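Local coordinates for adenylosuccinate lyase (Francisella tularensis subsp. tularensis SCHU S4, PDB 4EEI), which probably catalyses two fumarate-releasing steps of purine biosynthesis, one of them the cleavage of adenylosuccinate to AMP and fumarate, at residues 153-158 against 424-429; 159-164 against 230-235. All coordinates share one frame; numbering follows the deposited sequence.

Contact 1: residues 153-158 against 424-429. With K (potassium ion), chain V.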
ATOM      1  N   LYS B 153     -26.382 -11.123   9.929  1.00 26.22           N
ATOM      2  CA  LYS B 153     -25.411 -10.047   9.704  1.00 23.57           C
ATOM      3  C   LYS B 153     -24.306 -10.149  10.747  1.00 24.10           C
ATOM      4  O   LYS B 153     -23.119 -10.118  10.425  1.00 23.63           O
ATOM      5  CB  LYS B 153     -26.073  -8.668   9.775  1.00 25.61           C
ATOM      6  CG  LYS B 153     -27.063  -8.375   8.642  1.00 26.43           C
ATOM      7  CD  LYS B 153     -27.791  -7.054   8.899  1.00 28.50           C
ATOM      8  CE  LYS B 153     -28.671  -6.642   7.713  1.00 27.50           C
ATOM      9  NZ  LYS B 153     -27.875  -6.421   6.468  1.00 26.61           N
ATOM     10  N   PHE B 154     -24.700 -10.287  12.003  1.00 25.80           N
ATOM     11  CA  PHE B 154     -23.720 -10.413  13.068  1.00 23.79           C
ATOM     12  C   PHE B 154     -23.000 -11.749  13.010  1.00 22.26           C
ATOM     13  O   PHE B 154     -21.836 -11.834  13.360  1.00 17.78           O
ATOM     14  CB  PHE B 154     -24.394 -10.250  14.429  1.00 20.70           C
ATOM     15  CG  PHE B 154     -24.969  -8.889  14.655  1.00 24.74           C
ATOM     16  CD1 PHE B 154     -24.133  -7.796  14.827  1.00 25.91           C
ATOM     17  CD2 PHE B 154     -26.341  -8.701  14.706  1.00 28.54           C
ATOM     18  CE1 PHE B 154     -24.661  -6.525  15.037  1.00 28.05           C
ATOM     19  CE2 PHE B 154     -26.875  -7.440  14.919  1.00 34.72           C
ATOM     20  CZ  PHE B 154     -26.029  -6.352  15.084  1.00 34.13           C
ATOM     21  N   LEU B 155     -23.696 -12.801  12.597  1.00 22.96           N
ATOM     22  CA  LEU B 155     -23.067 -14.113  12.544  1.00 22.25           C
ATOM     23  C   LEU B 155     -22.005 -14.141  11.451  1.00 21.69           C
ATOM     24  O   LEU B 155     -20.979 -14.813  11.581  1.00 18.36           O
ATOM     25  CB  LEU B 155     -24.111 -15.219  12.317  1.00 20.94           C
ATOM     26  CG  LEU B 155     -23.561 -16.645  12.432  1.00 24.18           C
ATOM     27  CD1 LEU B 155     -23.212 -16.992  13.894  1.00 25.70           C
ATOM     28  CD2 LEU B 155     -24.549 -17.672  11.863  1.00 21.97           C
ATOM     29  N   GLY B 156     -22.244 -13.399  10.372  1.00 18.26           N
ATOM     30  CA  GLY B 156     -21.276 -13.304   9.291  1.00 20.40           C
ATOM     31  C   GLY B 156     -19.988 -12.627   9.719  1.00 20.32           C
ATOM     32  O   GLY B 156     -18.890 -12.972   9.248  1.00 19.61           O
ATOM     33  N   ALA B 157     -20.114 -11.642  10.597  1.00 15.86           N
ATOM     34  CA  ALA B 157     -18.937 -10.998  11.156  1.00 19.39           C
ATOM     35  C   ALA B 157     -18.279 -11.961  12.139  1.00 21.83           C
ATOM     36  O   ALA B 157     -17.055 -12.082  12.173  1.00 23.81           O
ATOM     37  CB  ALA B 157     -19.316  -9.718  11.840  1.00 20.72           C
ATOM     38  N   TYR B 158     -19.096 -12.636  12.947  1.00 21.31           N
ATOM     39  CA  TYR B 158     -18.571 -13.617  13.903  1.00 21.45           C
ATOM     40  C   TYR B 158     -17.650 -14.637  13.248  1.00 19.97           C
ATOM     41  O   TYR B 158     -16.512 -14.825  13.688  1.00 20.67           O
ATOM     42  CB  TYR B 158     -19.719 -14.334  14.623  1.00 20.38           C
ATOM     43  CG  TYR B 158     -19.304 -15.557  15.419  1.00 22.28           C
ATOM     44  CD1 TYR B 158     -18.739 -15.432  16.681  1.00 23.85           C
ATOM     45  CD2 TYR B 158     -19.488 -16.833  14.907  1.00 22.07           C
ATOM     46  CE1 TYR B 158     -18.368 -16.546  17.410  1.00 24.41           C
ATOM     47  CE2 TYR B 158     -19.118 -17.952  15.629  1.00 25.67           C
ATOM     48  CZ  TYR B 158     -18.565 -17.800  16.879  1.00 25.28           C
ATOM     49  OH  TYR B 158     -18.196 -18.915  17.595  1.00 24.71           O
ATOM     50  N   HIS B 424     -29.692 -24.193  10.667  1.00 25.50           N
ATOM     51  CA  HIS B 424     -28.556 -24.911  10.099  1.00 29.29           C
ATOM     52  C   HIS B 424     -27.325 -24.021   9.949  1.00 27.29           C
ATOM     53  O   HIS B 424     -26.194 -24.470  10.152  1.00 23.41           O
ATOM     54  CB  HIS B 424     -28.926 -25.489   8.735  1.00 32.77           C
ATOM     55  CG  HIS B 424     -29.904 -26.618   8.800  1.00 45.62           C
ATOM     56  ND1 HIS B 424     -31.115 -26.591   8.137  1.00 52.86           N
ATOM     57  CD2 HIS B 424     -29.849 -27.812   9.433  1.00 51.74           C
ATOM     58  CE1 HIS B 424     -31.766 -27.717   8.372  1.00 55.69           C
ATOM     59  NE2 HIS B 424     -31.020 -28.477   9.153  1.00 56.02           N
ATOM     60  N   VAL B 425     -27.550 -22.771   9.561  1.00 24.32           N
ATOM     61  CA  VAL B 425     -26.457 -21.829   9.355  1.00 20.80           C
ATOM     62  C   VAL B 425     -25.772 -21.528  10.684  1.00 22.32           C
ATOM     63  O   VAL B 425     -24.542 -21.515  10.768  1.00 27.31           O
ATOM     64  CB  VAL B 425     -26.966 -20.528   8.707  1.00 24.99           C
ATOM     65  CG1 VAL B 425     -25.844 -19.495   8.598  1.00 26.50           C
ATOM     66  CG2 VAL B 425     -27.550 -20.825   7.327  1.00 27.81           C
ATOM     67  N   PHE B 426     -26.570 -21.287  11.720  1.00 22.48           N
ATOM     68  CA  PHE B 426     -26.029 -21.047  13.053  1.00 22.69           C
ATOM     69  C   PHE B 426     -25.270 -22.277  13.558  1.00 26.31           C
ATOM     70  O   PHE B 426     -24.148 -22.156  14.047  1.00 25.51           O
ATOM     71  CB  PHE B 426     -27.147 -20.660  14.027  1.00 21.51           C
ATOM     72  CG  PHE B 426     -27.387 -19.178  14.114  1.00 23.63           C
ATOM     73  CD1 PHE B 426     -27.994 -18.493  13.060  1.00 22.50           C
ATOM     74  CD2 PHE B 426     -26.985 -18.466  15.236  1.00 25.27           C
ATOM     75  CE1 PHE B 426     -28.201 -17.114  13.127  1.00 25.45           C
ATOM     76  CE2 PHE B 426     -27.199 -17.084  15.323  1.00 29.55           C
ATOM     77  CZ  PHE B 426     -27.806 -16.408  14.262  1.00 28.38           C
ATOM     78  N   ASP B 427     -25.878 -23.456  13.429  1.00 24.39           N
ATOM     79  CA  ASP B 427     -25.234 -24.686  13.882  1.00 27.98           C
ATOM     80  C   ASP B 427     -23.893 -24.985  13.193  1.00 25.08           C
ATOM     81  O   ASP B 427     -22.945 -25.390  13.853  1.00 26.54           O
ATOM     82  CB  ASP B 427     -26.181 -25.895  13.774  1.00 26.90           C
ATOM     83  CG  ASP B 427     -27.229 -25.934  14.887  1.00 33.17           C
ATOM     84  OD1 ASP B 427     -27.046 -25.249  15.921  1.00 28.81           O
ATOM     85  OD2 ASP B 427     -28.231 -26.676  14.733  1.00 33.42           O
ATOM     86  N   ARG B 428     -23.786 -24.783  11.882  1.00 23.52           N
ATOM     87  CA  ARG B 428     -22.523 -25.077  11.213  1.00 25.69           C
ATOM     88  C   ARG B 428     -21.479 -23.982  11.461  1.00 24.91           C
ATOM     89  O   ARG B 428     -20.291 -24.183  11.224  1.00 27.01           O
ATOM     90  CB  ARG B 428     -22.735 -25.258   9.703  1.00 26.83           C
ATOM     91  CG  ARG B 428     -23.071 -23.948   8.980  1.00 22.96           C
ATOM     92  CD  ARG B 428     -23.422 -24.160   7.509  1.00 29.96           C
ATOM     93  NE  ARG B 428     -23.656 -22.880   6.836  1.00 30.70           N
ATOM     94  CZ  ARG B 428     -24.290 -22.745   5.676  1.00 26.81           C
ATOM     95  NH1 ARG B 428     -24.776 -23.813   5.051  1.00 24.11           N
ATOM     96  NH2 ARG B 428     -24.448 -21.536   5.147  1.00 21.74           N
ATOM     97  N   SER B 429     -21.927 -22.822  11.923  1.00 22.32           N
ATOM     98  CA  SER B 429     -21.036 -21.677  12.120  1.00 27.38           C
ATOM     99  C   SER B 429     -20.405 -21.644  13.512  1.00 29.65           C
ATOM    100  O   SER B 429     -19.370 -21.008  13.728  1.00 27.59           O
ATOM    101  CB  SER B 429     -21.815 -20.375  11.893  1.00 25.99           C
ATOM    102  OG  SER B 429     -22.137 -20.234  10.522  1.00 27.10           O
TER
HETATM  103  K     K V 510     -21.726 -26.693  15.536  1.00 58.64           K
HETATM  104  O   HOH W   1     -19.968 -26.415  13.467  1.00 35.73           O
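L155 reaches across to the C-terminal helix with one methyl, and that methyl does most of the work. Its CD2 sits over one face of the F426 ring, 3.8 Å from the ring centroid and 14° off the normal, a CH-pi contact displaced a little toward CD1. The same CD2 meets V425 CG1 at 4.0 Å and packs against CB and OG of S429. L155 CG stands anti to the backbone N (chi1 -172°), which carries the branch out toward 424-429, and chi2 then sets the methyls. One turn on, the edge of the Y158 ring comes in at CE2, 3.6 Å from the backbone O of S429 and near the ring plane.

The S429 hydroxyl is turned back onto its own helix, where OG donates to V425 O at 2.7 Å. K132 makes a cation-pi contact with the F426 ring, while V209 of the second subunit packs on both L155 and S429. Near the C-terminal end of 424-429, potassium is bound by D427 O (2.5 Å), a water and the backbone oxygens of V430, K431 and R433. The segments run nearly parallel (19°) where this short C-terminal helix docks on the lyase 1 family's helical core.

Contact 2: residues 159-164 against 230-235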
ATOM      1  N   VAL B 159     -18.130 -15.303  12.199  1.00 18.17           N
ATOM      2  CA  VAL B 159     -17.325 -16.344  11.575  1.00 19.65           C
ATOM      3  C   VAL B 159     -16.045 -15.779  10.962  1.00 20.61           C
ATOM      4  O   VAL B 159     -15.012 -16.449  10.953  1.00 20.48           O
ATOM      5  CB  VAL B 159     -18.110 -17.188  10.540  1.00 22.35           C
ATOM      6  CG1 VAL B 159     -19.224 -17.964  11.231  1.00 23.70           C
ATOM      7  CG2 VAL B 159     -18.676 -16.305   9.421  1.00 21.51           C
ATOM      8  N   GLU B 160     -16.100 -14.546  10.469  1.00 19.89           N
ATOM      9  CA  GLU B 160     -14.904 -13.939   9.883  1.00 22.16           C
ATOM     10  C   GLU B 160     -13.858 -13.651  10.962  1.00 19.39           C
ATOM     11  O   GLU B 160     -12.678 -13.963  10.794  1.00 18.48           O
ATOM     12  CB  GLU B 160     -15.238 -12.654   9.113  1.00 20.71           C
ATOM     13  CG  GLU B 160     -13.998 -11.997   8.507  1.00 25.91           C
ATOM     14  CD  GLU B 160     -14.298 -10.725   7.716  1.00 30.02           C
ATOM     15  OE1 GLU B 160     -15.455 -10.232   7.769  1.00 28.65           O
ATOM     16  OE2 GLU B 160     -13.364 -10.215   7.047  1.00 26.49           O
ATOM     17  N   PHE B 161     -14.294 -13.051  12.068  1.00 18.25           N
ATOM     18  CA  PHE B 161     -13.393 -12.805  13.188  1.00 18.36           C
ATOM     19  C   PHE B 161     -12.879 -14.113  13.800  1.00 20.27           C
ATOM     20  O   PHE B 161     -11.746 -14.159  14.282  1.00 20.38           O
ATOM     21  CB  PHE B 161     -14.064 -11.917  14.257  1.00 17.98           C
ATOM     22  CG  PHE B 161     -14.054 -10.453  13.910  1.00 19.15           C
ATOM     23  CD1 PHE B 161     -12.884  -9.705  14.060  1.00 19.07           C
ATOM     24  CD2 PHE B 161     -15.195  -9.825  13.421  1.00 19.08           C
ATOM     25  CE1 PHE B 161     -12.852  -8.343  13.738  1.00 18.86           C
ATOM     26  CE2 PHE B 161     -15.180  -8.454  13.100  1.00 19.86           C
ATOM     27  CZ  PHE B 161     -14.004  -7.716  13.260  1.00 20.97           C
ATOM     28  N   LYS B 162     -13.687 -15.177  13.766  1.00 17.07           N
ATOM     29  CA  LYS B 162     -13.196 -16.495  14.211  1.00 16.92           C
ATOM     30  C   LYS B 162     -12.131 -17.072  13.268  1.00 18.07           C
ATOM     31  O   LYS B 162     -11.209 -17.779  13.704  1.00 19.33           O
ATOM     32  CB  LYS B 162     -14.347 -17.501  14.394  1.00 16.54           C
ATOM     33  CG  LYS B 162     -15.257 -17.206  15.589  1.00 21.45           C
ATOM     34  CD  LYS B 162     -14.634 -17.672  16.909  1.00 22.43           C
ATOM     35  CE  LYS B 162     -14.599 -19.190  16.977  1.00 29.55           C
ATOM     36  NZ  LYS B 162     -13.594 -19.690  17.963  1.00 31.14           N
ATOM     37  N   ARG B 163     -12.257 -16.804  11.972  1.00 15.60           N
ATOM     38  CA  ARG B 163     -11.208 -17.232  11.046  1.00 16.96           C
ATOM     39  C   ARG B 163      -9.905 -16.528  11.422  1.00 19.03           C
ATOM     40  O   ARG B 163      -8.832 -17.139  11.399  1.00 20.41           O
ATOM     41  CB  ARG B 163     -11.596 -16.945   9.587  1.00 20.71           C
ATOM     42  CG  ARG B 163     -12.673 -17.879   9.037  1.00 20.24           C
ATOM     43  CD  ARG B 163     -12.853 -17.725   7.513  1.00 21.62           C
ATOM     44  NE  ARG B 163     -13.473 -16.455   7.101  1.00 21.82           N
ATOM     45  CZ  ARG B 163     -14.787 -16.251   7.056  1.00 21.12           C
ATOM     46  NH1 ARG B 163     -15.626 -17.207   7.444  1.00 18.70           N
ATOM     47  NH2 ARG B 163     -15.272 -15.092   6.634  1.00 23.23           N
ATOM     48  N   ARG B 164      -9.998 -15.253  11.789  1.00 17.08           N
ATOM     49  CA  ARG B 164      -8.805 -14.499  12.185  1.00 17.19           C
ATOM     50  C   ARG B 164      -8.281 -14.984  13.533  1.00 19.09           C
ATOM     51  O   ARG B 164      -7.066 -15.046  13.751  1.00 22.32           O
ATOM     52  CB  ARG B 164      -9.104 -13.002  12.242  1.00 18.59           C
ATOM     53  CG  ARG B 164      -9.624 -12.413  10.932  1.00 17.92           C
ATOM     54  CD  ARG B 164      -8.530 -12.283   9.852  1.00 18.03           C
ATOM     55  NE  ARG B 164      -8.200 -13.568   9.228  1.00 17.91           N
ATOM     56  CZ  ARG B 164      -8.931 -14.149   8.279  1.00 19.31           C
ATOM     57  NH1 ARG B 164      -8.567 -15.325   7.782  1.00 20.78           N
ATOM     58  NH2 ARG B 164     -10.025 -13.550   7.823  1.00 21.15           N
ATOM     59  N   ALA B 230      -8.169  -5.988  10.207  1.00 16.73           N
ATOM     60  CA  ALA B 230      -8.559  -4.608   9.933  1.00 20.79           C
ATOM     61  C   ALA B 230      -9.678  -4.547   8.897  1.00 20.08           C
ATOM     62  O   ALA B 230     -10.598  -3.736   9.010  1.00 19.14           O
ATOM     63  CB  ALA B 230      -7.348  -3.778   9.486  1.00 20.02           C
ATOM     64  N   SER B 231      -9.604  -5.398   7.881  1.00 19.62           N
ATOM     65  CA  SER B 231     -10.695  -5.501   6.908  1.00 18.98           C
ATOM     66  C   SER B 231     -11.996  -5.997   7.534  1.00 20.34           C
ATOM     67  O   SER B 231     -13.086  -5.567   7.150  1.00 21.87           O
ATOM     68  CB  SER B 231     -10.308  -6.428   5.760  1.00 19.22           C
ATOM     69  OG  SER B 231      -9.397  -5.764   4.908  1.00 26.84           O
ATOM     70  N   ALA B 232     -11.884  -6.930   8.470  1.00 18.49           N
ATOM     71  CA  ALA B 232     -13.054  -7.416   9.203  1.00 20.53           C
ATOM     72  C   ALA B 232     -13.673  -6.301  10.049  1.00 19.05           C
ATOM     73  O   ALA B 232     -14.902  -6.151  10.116  1.00 18.79           O
ATOM     74  CB  ALA B 232     -12.662  -8.591  10.087  1.00 19.28           C
ATOM     75  N   ILE B 233     -12.819  -5.534  10.720  1.00 16.24           N
ATOM     76  CA  ILE B 233     -13.281  -4.407  11.526  1.00 18.36           C
ATOM     77  C   ILE B 233     -13.986  -3.395  10.625  1.00 18.11           C
ATOM     78  O   ILE B 233     -15.053  -2.875  10.968  1.00 18.46           O
ATOM     79  CB  ILE B 233     -12.104  -3.734  12.260  1.00 20.32           C
ATOM     80  CG1 ILE B 233     -11.596  -4.652  13.379  1.00 19.64           C
ATOM     81  CG2 ILE B 233     -12.511  -2.372  12.830  1.00 22.67           C
ATOM     82  CD1 ILE B 233     -10.284  -4.195  13.989  1.00 20.82           C
ATOM     83  N   GLU B 234     -13.402  -3.125   9.469  1.00 17.60           N
ATOM     84  CA  GLU B 234     -13.972  -2.111   8.585  1.00 20.76           C
ATOM     85  C   GLU B 234     -15.283  -2.574   7.977  1.00 18.00           C
ATOM     86  O   GLU B 234     -16.224  -1.790   7.850  1.00 17.28           O
ATOM     87  CB  GLU B 234     -12.979  -1.703   7.484  1.00 22.19           C
ATOM     88  CG  GLU B 234     -13.419  -0.438   6.709  1.00 26.11           C
ATOM     89  CD  GLU B 234     -12.366   0.047   5.716  1.00 34.87           C
ATOM     90  OE1 GLU B 234     -11.194  -0.367   5.851  1.00 37.05           O
ATOM     91  OE2 GLU B 234     -12.706   0.842   4.806  1.00 35.31           O
ATOM     92  N   ARG B 235     -15.352  -3.849   7.602  1.00 17.98           N
ATOM     93  CA  ARG B 235     -16.576  -4.368   7.001  1.00 17.22           C
ATOM     94  C   ARG B 235     -17.717  -4.274   7.987  1.00 19.45           C
ATOM     95  O   ARG B 235     -18.819  -3.885   7.615  1.00 20.36           O
ATOM     96  CB  ARG B 235     -16.408  -5.811   6.517  1.00 18.76           C
ATOM     97  CG  ARG B 235     -17.615  -6.329   5.718  1.00 23.77           C
ATOM     98  CD  ARG B 235     -17.308  -7.659   5.027  1.00 24.42           C
ATOM     99  NE  ARG B 235     -17.262  -8.771   5.969  1.00 25.19           N
ATOM    100  CZ  ARG B 235     -18.313  -9.532   6.262  1.00 31.59           C
ATOM    101  NH1 ARG B 235     -18.198 -10.531   7.134  1.00 26.99           N
ATOM    102  NH2 ARG B 235     -19.485  -9.297   5.684  1.00 34.33           N
TER
HETATM  103  O   HOH W   2     -16.721  -8.342   9.730  1.00 20.95           O
HETATM  104  O   HOH W   3     -14.023  -8.280   5.561  1.00 25.63           O
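E160 and R235 form the charged half of this contact, a salt bridge in which two guanidinium nitrogens take hold of one carboxylate oxygen. R235 NE donates to E160 OE1 at 2.9 Å and R235 NH1 to the same OE1 at 2.8 Å, a side-on grip with the oxygen lying in the guanidinium plane. Neither bond is straight, with N-H...O angles of 144° and 148°, as expected when two N-H groups converge on a single atom. NE comes from the syn side of OE1 and NH1 from the anti side, both from the same face of the carboxylate, whose plane is tilted from that of the guanidinium. E160 reaches over with its CG anti to the backbone N and an extended chain beyond.

Water completes the surroundings of the carboxylate. One molecule donates to E160 OE1 and to A232 O, tying the carboxylate to the backbone of the opposite helix; another lies close to E160 OE2. R163 and R164 turn instead to D217 of the second subunit, which also packs on E160.

The apolar half centres on A232. Its CB lies over one face of the F161 ring, 3.8 Å from the centroid, in a CH-pi contact. The same A232 CB also lies 3.5 Å from E160 OE2, joining the apolar patch to the charged one. The ring tip, F161 CZ, comes to 3.5 Å from A232 C, while I233 CG1 touches the ring edge in its plane, 3.9 Å from F161 CZ. L117, L120, C121 and L124 of helix 94-131 also pack on F161.

Here the segments run antiparallel (166°), their axes 10.0 Å apart at closest approach, the antiparallel pairing of long helices that builds the central bundle of the fumarase/aspartase superfamily.

How the contacts relate
Both contacts draw on helix 151-173, in consecutive turns: residues 153-158 face the C-terminal helix 422-429, and 159-164 face helix 217-244. Their centres are about 13 Å apart, and they touch directly, V159 CG1 lying 3.6 Å from S429 CB. R235 NH1 also makes a weak hydrogen bond to G156 O. Along the chain, contact 2 closes a short span of 65 residues that falls within the 265 residues between the segments of contact 1. The long helix thus pairs with a neighbour in the central bundle and also receives the C-terminal end of the chain. Both contacts touch the second subunit of the four-chain assembly, so the same helix serves packing within the chain and between chains.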